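Local structure of KLLA0F20702p (Kluyveromyces lactis, 5Y5A) at residues Pro273-Leu278 against His324-Thr329; Glu311-Tyr316 against Ile355-Met360; Cys184-Gln189 against Pro232-Thr237; Thr403-Lys408 against Arg427-Trp432. The protein is the yeast telomerase subunit Est1, which probably helps to bring telomerase to chromosome ends by binding Cdc13. All blocks are in the same frame, centred on the assembly; numbering follows the deposited sequence.

Contact 1. Residues Pro273-Leu278 against His324-Thr329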
loop_
_atom_site.group_PDB
_atom_site.type_symbol
_atom_site.label_atom_id
_atom_site.label_comp_id
_atom_site.label_asym_id
_atom_site.label_seq_id
_atom_site.Cartn_x
_atom_site.Cartn_y
_atom_site.Cartn_z
ATOM N N PRO A 273 -5.167 1.791 -14.078
ATOM C CA PRO A 273 -6.363 1.184 -14.686
ATOM C C PRO A 273 -7.350 0.608 -13.667
ATOM O O PRO A 273 -8.553 0.812 -13.813
ATOM C CB PRO A 273 -5.783 0.071 -15.563
ATOM C CG PRO A 273 -4.433 0.589 -15.967
ATOM C CD PRO A 273 -3.933 1.404 -14.794
ATOM N N ASN A 274 -6.860 -0.081 -12.647
ATOM C CA ASN A 274 -7.754 -0.639 -11.632
ATOM C C ASN A 274 -8.414 0.421 -10.753
ATOM O O ASN A 274 -9.623 0.355 -10.496
ATOM C CB ASN A 274 -7.005 -1.646 -10.763
ATOM C CG ASN A 274 -6.956 -3.020 -11.396
ATOM O OD1 ASN A 274 -7.889 -3.809 -11.260
ATOM N ND2 ASN A 274 -5.872 -3.309 -12.105
ATOM N N PHE A 275 -7.625 1.384 -10.289
ATOM C CA PHE A 275 -8.149 2.568 -9.608
ATOM C C PHE A 275 -9.285 3.218 -10.409
ATOM O O PHE A 275 -10.330 3.580 -9.864
ATOM C CB PHE A 275 -7.016 3.575 -9.390
ATOM C CG PHE A 275 -7.404 4.786 -8.592
ATOM C CD1 PHE A 275 -7.434 4.739 -7.200
ATOM C CD2 PHE A 275 -7.689 5.988 -9.223
ATOM C CE1 PHE A 275 -7.760 5.868 -6.450
ATOM C CE2 PHE A 275 -8.016 7.127 -8.478
ATOM C CZ PHE A 275 -8.051 7.060 -7.088
ATOM N N THR A 276 -9.065 3.351 -11.712
ATOM C CA THR A 276 -10.018 3.998 -12.612
ATOM C C THR A 276 -11.258 3.128 -12.834
ATOM O O THR A 276 -12.375 3.634 -12.923
ATOM C CB THR A 276 -9.349 4.310 -13.960
ATOM O OG1 THR A 276 -8.187 5.107 -13.717
ATOM C CG2 THR A 276 -10.287 5.068 -14.886
ATOM N N ASN A 277 -11.046 1.819 -12.902
ATOM C CA ASN A 277 -12.136 0.873 -13.078
ATOM C C ASN A 277 -13.075 0.943 -11.875
ATOM O O ASN A 277 -14.285 0.770 -12.007
ATOM C CB ASN A 277 -11.586 -0.542 -13.267
ATOM C CG ASN A 277 -12.651 -1.545 -13.708
ATOM O OD1 ASN A 277 -13.239 -2.246 -12.885
ATOM N ND2 ASN A 277 -12.887 -1.626 -15.020
ATOM N N LEU A 278 -12.503 1.241 -10.711
ATOM C CA LEU A 278 -13.257 1.335 -9.466
ATOM C C LEU A 278 -13.952 2.684 -9.267
ATOM O O LEU A 278 -15.092 2.739 -8.799
ATOM C CB LEU A 278 -12.328 1.061 -8.276
ATOM C CG LEU A 278 -12.914 1.188 -6.865
ATOM C CD1 LEU A 278 -14.135 0.293 -6.677
ATOM C CD2 LEU A 278 -11.853 0.861 -5.821
ATOM N N HIS A 324 -13.554 14.367 -7.149
ATOM C CA HIS A 324 -12.479 15.306 -7.463
ATOM C C HIS A 324 -11.653 14.835 -8.659
ATOM O O HIS A 324 -11.342 15.622 -9.558
ATOM C CB HIS A 324 -11.575 15.522 -6.249
ATOM C CG HIS A 324 -12.117 16.519 -5.273
ATOM N ND1 HIS A 324 -12.726 16.153 -4.092
ATOM C CD2 HIS A 324 -12.159 17.870 -5.317
ATOM C CE1 HIS A 324 -13.110 17.239 -3.443
ATOM N NE2 HIS A 324 -12.779 18.293 -4.167
ATOM N N ILE A 325 -11.302 13.555 -8.676
ATOM C CA ILE A 325 -10.510 13.016 -9.777
ATOM C C ILE A 325 -11.356 12.806 -11.036
ATOM O O ILE A 325 -10.945 13.178 -12.129
ATOM C CB ILE A 325 -9.830 11.694 -9.380
ATOM C CG1 ILE A 325 -8.983 11.910 -8.117
ATOM C CG2 ILE A 325 -8.964 11.172 -10.520
ATOM C CD1 ILE A 325 -8.019 10.765 -7.811
ATOM N N PHE A 326 -12.543 12.232 -10.870
ATOM C CA PHE A 326 -13.422 11.919 -11.993
ATOM C C PHE A 326 -14.773 12.627 -11.871
ATOM O O PHE A 326 -15.798 11.968 -11.680
ATOM C CB PHE A 326 -13.650 10.402 -12.079
ATOM C CG PHE A 326 -12.380 9.589 -12.105
ATOM C CD1 PHE A 326 -11.647 9.450 -13.284
ATOM C CD2 PHE A 326 -11.930 8.943 -10.963
ATOM C CE1 PHE A 326 -10.484 8.696 -13.322
ATOM C CE2 PHE A 326 -10.769 8.181 -10.997
ATOM C CZ PHE A 326 -10.043 8.059 -12.183
ATOM N N PRO A 327 -14.785 13.966 -11.988
ATOM C CA PRO A 327 -16.002 14.741 -11.704
ATOM C C PRO A 327 -17.220 14.322 -12.531
ATOM O O PRO A 327 -18.329 14.271 -11.989
ATOM C CB PRO A 327 -15.588 16.182 -12.045
ATOM C CG PRO A 327 -14.436 16.042 -12.989
ATOM C CD PRO A 327 -13.695 14.825 -12.487
ATOM N N GLN A 328 -17.021 14.008 -13.808
ATOM C CA GLN A 328 -18.130 13.670 -14.690
ATOM C C GLN A 328 -18.782 12.356 -14.292
ATOM O O GLN A 328 -20.005 12.239 -14.298
ATOM C CB GLN A 328 -17.659 13.597 -16.141
ATOM C CG GLN A 328 -17.240 14.938 -16.687
ATOM C CD GLN A 328 -18.328 15.972 -16.516
ATOM O OE1 GLN A 328 -19.457 15.775 -16.966
ATOM N NE2 GLN A 328 -18.003 17.073 -15.845
ATOM N N THR A 329 -17.956 11.371 -13.954
ATOM C CA THR A 329 -18.455 10.078 -13.519
ATOM C C THR A 329 -19.322 10.227 -12.269
ATOM O O THR A 329 -20.325 9.548 -12.128
ATOM C CB THR A 329 -17.302 9.098 -13.238
ATOM O OG1 THR A 329 -16.499 8.950 -14.420
ATOM C CG2 THR A 329 -17.836 7.730 -12.814
#

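Contact 2. Residues Glu311-Tyr316 against Ile355-Met360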
loop_
_atom_site.group_PDB
_atom_site.type_symbol
_atom_site.label_atom_id
_atom_site.label_comp_id
_atom_site.label_asym_id
_atom_site.label_seq_id
_atom_site.Cartn_x
_atom_site.Cartn_y
_atom_site.Cartn_z
ATOM N N GLU A 311 -17.438 0.424 8.177
ATOM C CA GLU A 311 -17.660 0.341 6.735
ATOM C C GLU A 311 -17.954 1.718 6.133
ATOM O O GLU A 311 -17.526 2.018 5.020
ATOM C CB GLU A 311 -18.773 -0.652 6.426
ATOM C CG GLU A 311 -18.312 -2.093 6.610
ATOM C CD GLU A 311 -19.409 -3.112 6.371
ATOM O OE1 GLU A 311 -20.580 -2.708 6.210
ATOM O OE2 GLU A 311 -19.096 -4.323 6.344
ATOM N N ILE A 312 -18.649 2.568 6.881
ATOM C CA ILE A 312 -18.856 3.948 6.449
ATOM C C ILE A 312 -17.526 4.688 6.268
ATOM O O ILE A 312 -17.340 5.431 5.300
ATOM C CB ILE A 312 -19.744 4.714 7.441
ATOM C CG1 ILE A 312 -21.165 4.149 7.391
ATOM C CG2 ILE A 312 -19.749 6.205 7.124
ATOM C CD1 ILE A 312 -22.134 4.849 8.286
ATOM N N MET A 313 -16.588 4.472 7.179
ATOM C CA MET A 313 -15.298 5.148 7.070
ATOM C C MET A 313 -14.473 4.578 5.924
ATOM O O MET A 313 -13.726 5.307 5.286
ATOM C CB MET A 313 -14.532 5.064 8.383
ATOM C CG MET A 313 -15.264 5.747 9.525
ATOM S SD MET A 313 -14.294 5.810 11.027
ATOM C CE MET A 313 -15.587 5.622 12.255
ATOM N N GLU A 314 -14.630 3.288 5.641
ATOM C CA GLU A 314 -13.937 2.692 4.504
ATOM C C GLU A 314 -14.532 3.163 3.169
ATOM O O GLU A 314 -13.815 3.376 2.207
ATOM C CB GLU A 314 -13.987 1.164 4.573
ATOM C CG GLU A 314 -13.210 0.515 3.449
ATOM C CD GLU A 314 -13.466 -0.971 3.326
ATOM O OE1 GLU A 314 -13.995 -1.558 4.279
ATOM O OE2 GLU A 314 -13.129 -1.550 2.271
ATOM N N PHE A 315 -15.846 3.331 3.116
ATOM C CA PHE A 315 -16.503 3.582 1.845
ATOM C C PHE A 315 -16.814 5.036 1.526
ATOM O O PHE A 315 -16.720 5.435 0.373
ATOM C CB PHE A 315 -17.801 2.781 1.775
ATOM C CG PHE A 315 -17.596 1.344 1.426
ATOM C CD1 PHE A 315 -17.217 0.426 2.392
ATOM C CD2 PHE A 315 -17.764 0.909 0.125
ATOM C CE1 PHE A 315 -17.023 -0.899 2.067
ATOM C CE2 PHE A 315 -17.573 -0.417 -0.204
ATOM C CZ PHE A 315 -17.204 -1.324 0.768
ATOM N N TYR A 316 -17.203 5.826 2.519
ATOM C CA TYR A 316 -17.776 7.131 2.214
ATOM C C TYR A 316 -16.730 8.143 1.789
ATOM O O TYR A 316 -17.075 9.212 1.300
ATOM C CB TYR A 316 -18.587 7.669 3.400
ATOM C CG TYR A 316 -19.988 7.086 3.455
ATOM C CD1 TYR A 316 -20.273 5.888 2.826
ATOM C CD2 TYR A 316 -21.028 7.741 4.113
ATOM C CE1 TYR A 316 -21.529 5.339 2.858
ATOM C CE2 TYR A 316 -22.315 7.190 4.147
ATOM C CZ TYR A 316 -22.550 5.986 3.514
ATOM O OH TYR A 316 -23.805 5.400 3.524
ATOM N N ILE A 355 -12.364 5.967 18.091
ATOM C CA ILE A 355 -11.645 5.120 19.045
ATOM C C ILE A 355 -11.464 3.668 18.571
ATOM O O ILE A 355 -10.344 3.155 18.533
ATOM C CB ILE A 355 -12.350 5.125 20.405
ATOM C CG1 ILE A 355 -12.315 6.536 20.999
ATOM C CG2 ILE A 355 -11.708 4.109 21.353
ATOM C CD1 ILE A 355 -13.020 6.643 22.340
ATOM N N LYS A 356 -12.554 3.013 18.191
ATOM C CA LYS A 356 -12.480 1.623 17.754
ATOM C C LYS A 356 -12.148 1.474 16.264
ATOM O O LYS A 356 -11.956 0.361 15.768
ATOM C CB LYS A 356 -13.797 0.917 18.063
ATOM C CG LYS A 356 -14.112 0.776 19.556
ATOM C CD LYS A 356 -15.451 0.085 19.755
ATOM C CE LYS A 356 -15.955 0.235 21.190
ATOM N NZ LYS A 356 -17.169 -0.592 21.445
ATOM N N ASN A 357 -12.073 2.592 15.549
ATOM C CA ASN A 357 -11.922 2.526 14.101
ATOM C C ASN A 357 -10.716 3.301 13.586
ATOM O O ASN A 357 -10.611 3.550 12.396
ATOM C CB ASN A 357 -13.204 3.032 13.429
ATOM C CG ASN A 357 -14.428 2.195 13.799
ATOM O OD1 ASN A 357 -14.547 1.046 13.378
ATOM N ND2 ASN A 357 -15.337 2.765 14.599
ATOM N N ILE A 358 -9.791 3.647 14.480
ATOM C CA ILE A 358 -8.683 4.534 14.132
ATOM C C ILE A 358 -7.798 3.952 13.025
ATOM O O ILE A 358 -7.229 4.691 12.228
ATOM C CB ILE A 358 -7.816 4.858 15.380
ATOM C CG1 ILE A 358 -6.884 6.033 15.110
ATOM C CG2 ILE A 358 -7.026 3.641 15.836
ATOM C CD1 ILE A 358 -7.592 7.335 14.782
ATOM N N SER A 359 -7.717 2.630 12.951
ATOM C CA SER A 359 -6.879 1.993 11.952
ATOM C C SER A 359 -7.394 2.275 10.537
ATOM O O SER A 359 -6.609 2.450 9.607
ATOM C CB SER A 359 -6.802 0.491 12.201
ATOM O OG SER A 359 -6.175 -0.162 11.115
ATOM N N MET A 360 -8.714 2.329 10.385
ATOM C CA MET A 360 -9.325 2.638 9.094
ATOM C C MET A 360 -9.188 4.134 8.792
ATOM O O MET A 360 -9.084 4.548 7.628
ATOM C CB MET A 360 -10.805 2.204 9.076
ATOM C CG MET A 360 -11.515 2.466 7.740
ATOM S SD MET A 360 -10.744 1.598 6.328
ATOM C CE MET A 360 -11.134 -0.084 6.791
#

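Contact 3. Residues Cys184-Gln189 against Pro232-Thr237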
loop_
_atom_site.group_PDB
_atom_site.type_symbol
_atom_site.label_atom_id
_atom_site.label_comp_id
_atom_site.label_asym_id
_atom_site.label_seq_id
_atom_site.Cartn_x
_atom_site.Cartn_y
_atom_site.Cartn_z
ATOM N N CYS A 184 18.714 -12.318 -6.197
ATOM C CA CYS A 184 18.215 -13.349 -5.295
ATOM C C CYS A 184 16.967 -12.899 -4.557
ATOM O O CYS A 184 16.003 -13.657 -4.444
ATOM C CB CYS A 184 19.286 -13.744 -4.282
ATOM S SG CYS A 184 20.663 -14.652 -4.983
ATOM N N VAL A 185 16.997 -11.669 -4.044
ATOM C CA VAL A 185 15.869 -11.124 -3.302
ATOM C C VAL A 185 14.686 -10.894 -4.232
ATOM O O VAL A 185 13.546 -11.219 -3.893
ATOM C CB VAL A 185 16.239 -9.804 -2.591
ATOM C CG1 VAL A 185 15.030 -9.221 -1.891
ATOM C CG2 VAL A 185 17.366 -10.040 -1.594
ATOM N N MET A 186 14.960 -10.341 -5.411
ATOM C CA MET A 186 13.915 -10.153 -6.417
ATOM C C MET A 186 13.309 -11.491 -6.856
ATOM O O MET A 186 12.106 -11.591 -7.086
ATOM C CB MET A 186 14.464 -9.402 -7.633
ATOM C CG MET A 186 14.863 -7.969 -7.342
ATOM S SD MET A 186 13.562 -7.083 -6.466
ATOM C CE MET A 186 12.338 -6.855 -7.751
ATOM N N ALA A 187 14.142 -12.517 -6.975
ATOM C CA ALA A 187 13.634 -13.838 -7.338
ATOM C C ALA A 187 12.686 -14.337 -6.257
ATOM O O ALA A 187 11.622 -14.877 -6.553
ATOM C CB ALA A 187 14.770 -14.821 -7.547
ATOM N N SER A 188 13.079 -14.131 -5.003
ATOM C CA SER A 188 12.265 -14.527 -3.866
ATOM C C SER A 188 10.945 -13.778 -3.863
ATOM O O SER A 188 9.884 -14.374 -3.677
ATOM C CB SER A 188 13.016 -14.284 -2.562
ATOM O OG SER A 188 14.173 -15.101 -2.505
ATOM N N GLN A 189 11.022 -12.472 -4.086
ATOM C CA GLN A 189 9.836 -11.631 -4.137
ATOM C C GLN A 189 8.878 -12.101 -5.229
ATOM O O GLN A 189 7.662 -12.111 -5.042
ATOM C CB GLN A 189 10.231 -10.168 -4.363
ATOM C CG GLN A 189 9.090 -9.179 -4.191
ATOM C CD GLN A 189 8.272 -8.990 -5.451
ATOM O OE1 GLN A 189 8.771 -9.163 -6.563
ATOM N NE2 GLN A 189 7.007 -8.627 -5.283
ATOM N N PRO A 232 9.400 -3.653 -0.670
ATOM C CA PRO A 232 8.185 -2.828 -0.657
ATOM C C PRO A 232 8.057 -1.897 -1.860
ATOM O O PRO A 232 6.968 -1.377 -2.097
ATOM C CB PRO A 232 8.324 -2.035 0.648
ATOM C CG PRO A 232 9.807 -2.025 0.927
ATOM C CD PRO A 232 10.302 -3.350 0.458
ATOM N N SER A 233 9.131 -1.699 -2.618
ATOM C CA SER A 233 9.062 -0.835 -3.800
ATOM C C SER A 233 8.167 -1.392 -4.913
ATOM O O SER A 233 7.704 -0.643 -5.777
ATOM C CB SER A 233 10.459 -0.595 -4.370
ATOM O OG SER A 233 10.917 -1.753 -5.046
ATOM N N VAL A 234 7.929 -2.702 -4.902
ATOM C CA VAL A 234 7.230 -3.342 -6.009
ATOM C C VAL A 234 5.724 -3.163 -5.878
ATOM O O VAL A 234 5.085 -3.734 -4.986
ATOM C CB VAL A 234 7.596 -4.839 -6.106
ATOM C CG1 VAL A 234 6.659 -5.579 -7.049
ATOM C CG2 VAL A 234 9.035 -4.984 -6.573
ATOM N N GLY A 235 5.169 -2.347 -6.771
ATOM C CA GLY A 235 3.757 -2.029 -6.753
ATOM C C GLY A 235 2.852 -3.228 -6.954
ATOM O O GLY A 235 1.760 -3.282 -6.379
ATOM N N GLU A 236 3.307 -4.194 -7.755
ATOM C CA GLU A 236 2.462 -5.311 -8.159
ATOM C C GLU A 236 1.924 -6.096 -6.966
ATOM O O GLU A 236 0.818 -6.632 -7.014
ATOM C CB GLU A 236 3.225 -6.245 -9.099
ATOM C CG GLU A 236 2.333 -7.210 -9.869
ATOM C CD GLU A 236 1.454 -6.515 -10.903
ATOM O OE1 GLU A 236 1.813 -5.405 -11.359
ATOM O OE2 GLU A 236 0.404 -7.090 -11.268
ATOM N N THR A 237 2.698 -6.147 -5.888
ATOM C CA THR A 237 2.264 -6.843 -4.687
ATOM C C THR A 237 1.023 -6.200 -4.075
ATOM O O THR A 237 0.112 -6.887 -3.639
ATOM C CB THR A 237 3.361 -6.862 -3.626
ATOM O OG1 THR A 237 4.612 -7.192 -4.240
ATOM C CG2 THR A 237 3.023 -7.884 -2.562
#

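Contact 4. Residues Thr403-Lys408 against Arg427-Trp432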
loop_
_atom_site.group_PDB
_atom_site.type_symbol
_atom_site.label_atom_id
_atom_site.label_comp_id
_atom_site.label_asym_id
_atom_site.label_seq_id
_atom_site.Cartn_x
_atom_site.Cartn_y
_atom_site.Cartn_z
ATOM N N THR A 403 -7.382 19.069 9.090
ATOM C CA THR A 403 -7.755 19.872 10.247
ATOM C C THR A 403 -8.864 19.203 11.047
ATOM O O THR A 403 -8.924 19.336 12.268
ATOM C CB THR A 403 -8.193 21.290 9.840
ATOM O OG1 THR A 403 -9.334 21.214 8.982
ATOM C CG2 THR A 403 -7.075 21.981 9.103
ATOM N N HIS A 404 -9.739 18.478 10.366
ATOM C CA HIS A 404 -10.760 17.703 11.066
ATOM C C HIS A 404 -10.095 16.607 11.912
ATOM O O HIS A 404 -10.407 16.453 13.094
ATOM C CB HIS A 404 -11.757 17.094 10.078
ATOM C CG HIS A 404 -12.933 16.448 10.732
ATOM N ND1 HIS A 404 -13.900 17.165 11.404
ATOM C CD2 HIS A 404 -13.301 15.147 10.822
ATOM C CE1 HIS A 404 -14.812 16.337 11.879
ATOM N NE2 HIS A 404 -14.473 15.106 11.536
ATOM N N LEU A 405 -9.168 15.868 11.306
ATOM C CA LEU A 405 -8.372 14.873 12.026
ATOM C C LEU A 405 -7.655 15.469 13.224
ATOM O O LEU A 405 -7.673 14.909 14.305
ATOM C CB LEU A 405 -7.329 14.240 11.112
ATOM C CG LEU A 405 -7.761 13.061 10.251
ATOM C CD1 LEU A 405 -6.536 12.382 9.659
ATOM C CD2 LEU A 405 -8.584 12.100 11.088
ATOM N N ILE A 406 -6.985 16.594 13.008
ATOM C CA ILE A 406 -6.240 17.239 14.076
ATOM C C ILE A 406 -7.176 17.753 15.174
ATOM O O ILE A 406 -7.012 17.420 16.344
ATOM C CB ILE A 406 -5.396 18.403 13.535
ATOM C CG1 ILE A 406 -4.337 17.861 12.574
ATOM C CG2 ILE A 406 -4.760 19.177 14.696
ATOM C CD1 ILE A 406 -3.762 18.888 11.634
ATOM N N ASP A 407 -8.169 18.548 14.787
ATOM C CA ASP A 407 -9.046 19.186 15.762
ATOM C C ASP A 407 -9.881 18.177 16.546
ATOM O O ASP A 407 -10.003 18.298 17.755
ATOM C CB ASP A 407 -9.978 20.199 15.084
ATOM C CG ASP A 407 -9.223 21.369 14.452
ATOM O OD1 ASP A 407 -7.993 21.473 14.643
ATOM O OD2 ASP A 407 -9.860 22.186 13.759
ATOM N N LYS A 408 -10.459 17.176 15.882
ATOM C CA LYS A 408 -11.424 16.329 16.588
ATOM C C LYS A 408 -10.835 15.009 17.067
ATOM O O LYS A 408 -11.461 14.313 17.869
ATOM C CB LYS A 408 -12.654 16.048 15.710
ATOM C CG LYS A 408 -13.281 17.276 15.060
ATOM C CD LYS A 408 -13.812 18.260 16.081
ATOM C CE LYS A 408 -14.408 19.472 15.388
ATOM N NZ LYS A 408 -14.735 20.548 16.356
ATOM N N ARG A 427 2.784 12.813 11.868
ATOM C CA ARG A 427 4.098 12.674 11.226
ATOM C C ARG A 427 3.951 12.602 9.714
ATOM O O ARG A 427 4.710 13.206 8.963
ATOM C CB ARG A 427 4.834 11.420 11.702
ATOM C CG ARG A 427 5.450 11.494 13.079
ATOM C CD ARG A 427 6.281 10.249 13.329
ATOM N NE ARG A 427 7.402 10.143 12.397
ATOM C CZ ARG A 427 7.928 8.989 11.997
ATOM N NH1 ARG A 427 8.954 8.977 11.152
ATOM N NH2 ARG A 427 7.426 7.841 12.440
ATOM N N ILE A 428 2.955 11.841 9.290
ATOM C CA ILE A 428 2.724 11.574 7.888
ATOM C C ILE A 428 2.300 12.840 7.132
ATOM O O ILE A 428 2.789 13.103 6.023
ATOM C CB ILE A 428 1.694 10.453 7.761
ATOM C CG1 ILE A 428 2.368 9.135 8.138
ATOM C CG2 ILE A 428 1.086 10.394 6.378
ATOM C CD1 ILE A 428 1.402 8.032 8.358
ATOM N N MET A 429 1.430 13.635 7.749
ATOM C CA MET A 429 1.053 14.927 7.188
ATOM C C MET A 429 2.282 15.810 6.953
ATOM O O MET A 429 2.482 16.329 5.859
ATOM C CB MET A 429 0.058 15.649 8.107
ATOM C CG MET A 429 -1.290 14.930 8.281
ATOM S SD MET A 429 -2.434 15.880 9.321
ATOM C CE MET A 429 -3.620 14.625 9.798
ATOM N N MET A 430 3.109 15.956 7.983
ATOM C CA MET A 430 4.274 16.819 7.900
ATOM C C MET A 430 5.298 16.296 6.905
ATOM O O MET A 430 5.902 17.066 6.166
ATOM C CB MET A 430 4.916 16.980 9.276
ATOM C CG MET A 430 3.961 17.525 10.315
ATOM S SD MET A 430 3.104 19.000 9.729
ATOM C CE MET A 430 4.500 20.080 9.500
ATOM N N CYS A 431 5.494 14.988 6.887
ATOM C CA CYS A 431 6.446 14.399 5.958
ATOM C C CYS A 431 5.976 14.569 4.522
ATOM O O CYS A 431 6.784 14.798 3.616
ATOM C CB CYS A 431 6.665 12.925 6.275
ATOM S SG CYS A 431 7.716 12.677 7.706
ATOM N N TRP A 432 4.670 14.467 4.314
ATOM C CA TRP A 432 4.110 14.710 2.990
ATOM C C TRP A 432 4.317 16.161 2.592
ATOM O O TRP A 432 4.817 16.461 1.501
ATOM C CB TRP A 432 2.618 14.377 2.956
ATOM C CG TRP A 432 1.990 14.633 1.615
ATOM C CD1 TRP A 432 2.412 14.151 0.403
ATOM C CD2 TRP A 432 0.814 15.407 1.349
ATOM N NE1 TRP A 432 1.573 14.586 -0.600
ATOM C CE2 TRP A 432 0.578 15.348 -0.044
ATOM C CE3 TRP A 432 -0.067 16.139 2.153
ATOM C CZ2 TRP A 432 -0.496 16.002 -0.647
ATOM C CZ3 TRP A 432 -1.141 16.778 1.552
ATOM C CH2 TRP A 432 -1.340 16.710 0.166
#

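Contact 1. Residues Pro273-Leu278 against His324-Thr329
CG of Phe-275 stands trans to the backbone nitrogen (chi1 -175°), which carries its ring from helix 271-279 toward Ile-325 and Phe-326; Phe-326, whose CG instead lies beside its own backbone nitrogen (chi1 -53°), sends its ring back to meet it. The methyl CD1 of Ile-325 comes head-on to Phe-275, at the ring edge and near its plane, 3.7 Å from CE2. CE2 of Phe-275 also lies 3.9 Å from CE2 of Phe-326, a rim carbon meeting the edge of that second ring, near its plane. CG2 of Ile-325 lies over one face of the neighbouring Phe-326 ring, toward its rim. Thr-276 lies beyond, with OG1 3.8 Å from Phe-326 CZ and CG2 4.0 Å from the same carbon. A threonine suits this partly exposed spot: its methyl meets the ring, while its hydroxyl is bonded to the carbonyl of Ile-272 one turn earlier. Phe-326 is the first residue after helix 318-325 to leave helical geometry, which probably helps its ring to face helix 271-279. Ile-378 of helix 339-379 touches both rings and Ile-325, completing a largely apolar packing of one helix against the end of another, in keeping with the mainly helical, TPR-clan Est1 DNA/RNA binding domain.

Contact 2. Residues Glu311-Tyr316 against Ile355-Met360
Met-360 lays its thioether against Glu-314, with SD 3.7 Å from Glu-314 CB and the terminal methyl CE 3.8 Å from the same carbon. The acid is met mainly along its aliphatic part, CB and CG. Nearer the backbone, Met-360 CG packs 4.0 Å from CB of Met-313. Met-313 then reaches on to Asn-357, which it crosses at about a right angle: its CE touches both CB and ND2 of the amide side chain, each at 3.7 Å. Two flexible methionines suit this interface, since each can shape itself to a partner that is only partly apolar. Met-360 does so by bending at chi2 (60°) and again at chi3 (68°), which folds its end over Glu-314. An alanine in place of Met-360 would probably open a gap beside CB and CG of Glu-314 and slacken the fit against Met-313 CB.

The polar ends are held from further out. Glu-314 OE2 accepts a hydrogen bond from the backbone nitrogen of Asn-253, and Asn-357 is fixed at both ends of its amide, ND2 to the carbonyl of Arg-353 and OD1 to the guanidinium of Arg-306. The backbones here run nearly side by side, the short axes 9.7 Å apart and inclined by 28°. Helix 306-315 thus rests on the long helix 339-379, which is kinked here; helix 285-298 takes Phe-315, and helix 421-433 receives Ile-358.

Contact 3. Residues Cys184-Gln189 against Pro232-Thr237
Gln-189 and Val-234 contribute most of the surface buried here, and they meet from opposite directions: the amide of Gln-189 comes up against the valine methyls, with NE2 3.5 Å from Val-234 CG1. A bend at chi2 (-86°) turns the amide end of Gln-189 so that NE2 also lies 3.0 Å from OG1 of Thr-237, past which the glutamine slides. Val-234 divides its two branches between neighbours. CG1 lies nearest Gln-189, while CG2 turns chiefly to Met-186, 4.0 Å from the methyl CE of that residue, whose chain is curled at chi2 and chi3 and approaches aslant. A branched valine suits this place, in the loop just ahead of helix 235-247, because its two methyls can face two neighbours. Replacing Gln-189 by an alanine would probably open a gap beside Val-234 CG1 and take away the amide nitrogen that lies close to Thr-237 OG1.

Behind the contact, the buried hydroxyl of Ser-188 is satisfied within its own helix by a bond to the carbonyl of Cys-184, 3.0 Å from OG to O. The donor is tilted 29° from the carbonyl plane, and the backbone N of Ser-188 reaches the same oxygen from the other face. The bound peptide, probably from Cdc13, runs close by: Ser-233 OG is hydrogen-bonded to its backbone, and Val-185 and Met-186 pack on an apolar side chain of it. Buried amide and hydroxyl set beside methyl groups imply a mixed seam, where polar groups are buried among methyls, close to the bound peptide.

Contact 4. Residues Thr403-Lys408 against Arg427-Trp432
Met-429 lays its thioether across Leu-405 and Ile-406, two neighbours on helix 385-410, with CE on the first and SD on the second. The terminal methyl CE overlaps the leucine, 3.7 Å from CD1 and 4.0 Å from CB, and the sulfur SD lies 4.0 Å from the end methyl CD1 of Ile-406. Both residues are crossed aslant. Reach explains why a methionine is here: the CA atoms of Ile-406 and Met-429 are 10.3 Å apart, and the chain closes that distance by running straight beyond CG, with chi2 -178° and chi3 -162°. Leucine and isoleucine receive it with branched, purely apolar ends, as befits a buried contact.

The contact joins helix 385-410 to helix 421-433, which follow one another along the chain in the Est1 DNA/RNA binding domain, a mainly helical member of the TPR clan. The helix of Leu-405 is not quite regular, having a wider pi-type turn at 406-408. Leu-405 also touches Ile-361 of helix 339-379, and Ile-406 reaches Ser-452 of helix 447-462, so further helices border the methionine's two partners.

Other sides of helix 421-433 have quite different company. Arg-427 is held by salt bridges to Glu-484, Asp-485 and Asp-500, three acids gathered round one guanidinium, which would tend to keep it charged although buried. The indole N-H of Trp-432 (NE1) is hydrogen-bonded to His-373 NE2, and Met-430 packs against an aromatic side chain of the bound peptide.

In the fold
Contacts 2, 3 and 4 are buried, whereas contact 1 is only partly so. Helix 339-379 ties three of them together: it supplies one side of contact 2, covers contact 1 through Ile-378 and meets Leu-405 of contact 4. These three belong to the DNA/RNA binding domain; contact 3 instead joins that domain to the Est1 region preceding it, and its centre is about 30 Å from that of contact 2, across the chain's middle. Their chemistry differs. Aromatic rings dominate contact 1, methionine alone with aliphatic partners contact 4, while contacts 2 and 3 bring amides or a carboxylate's stem against apolar groups. Contacts 3 and 4 both neighbour the bound peptide.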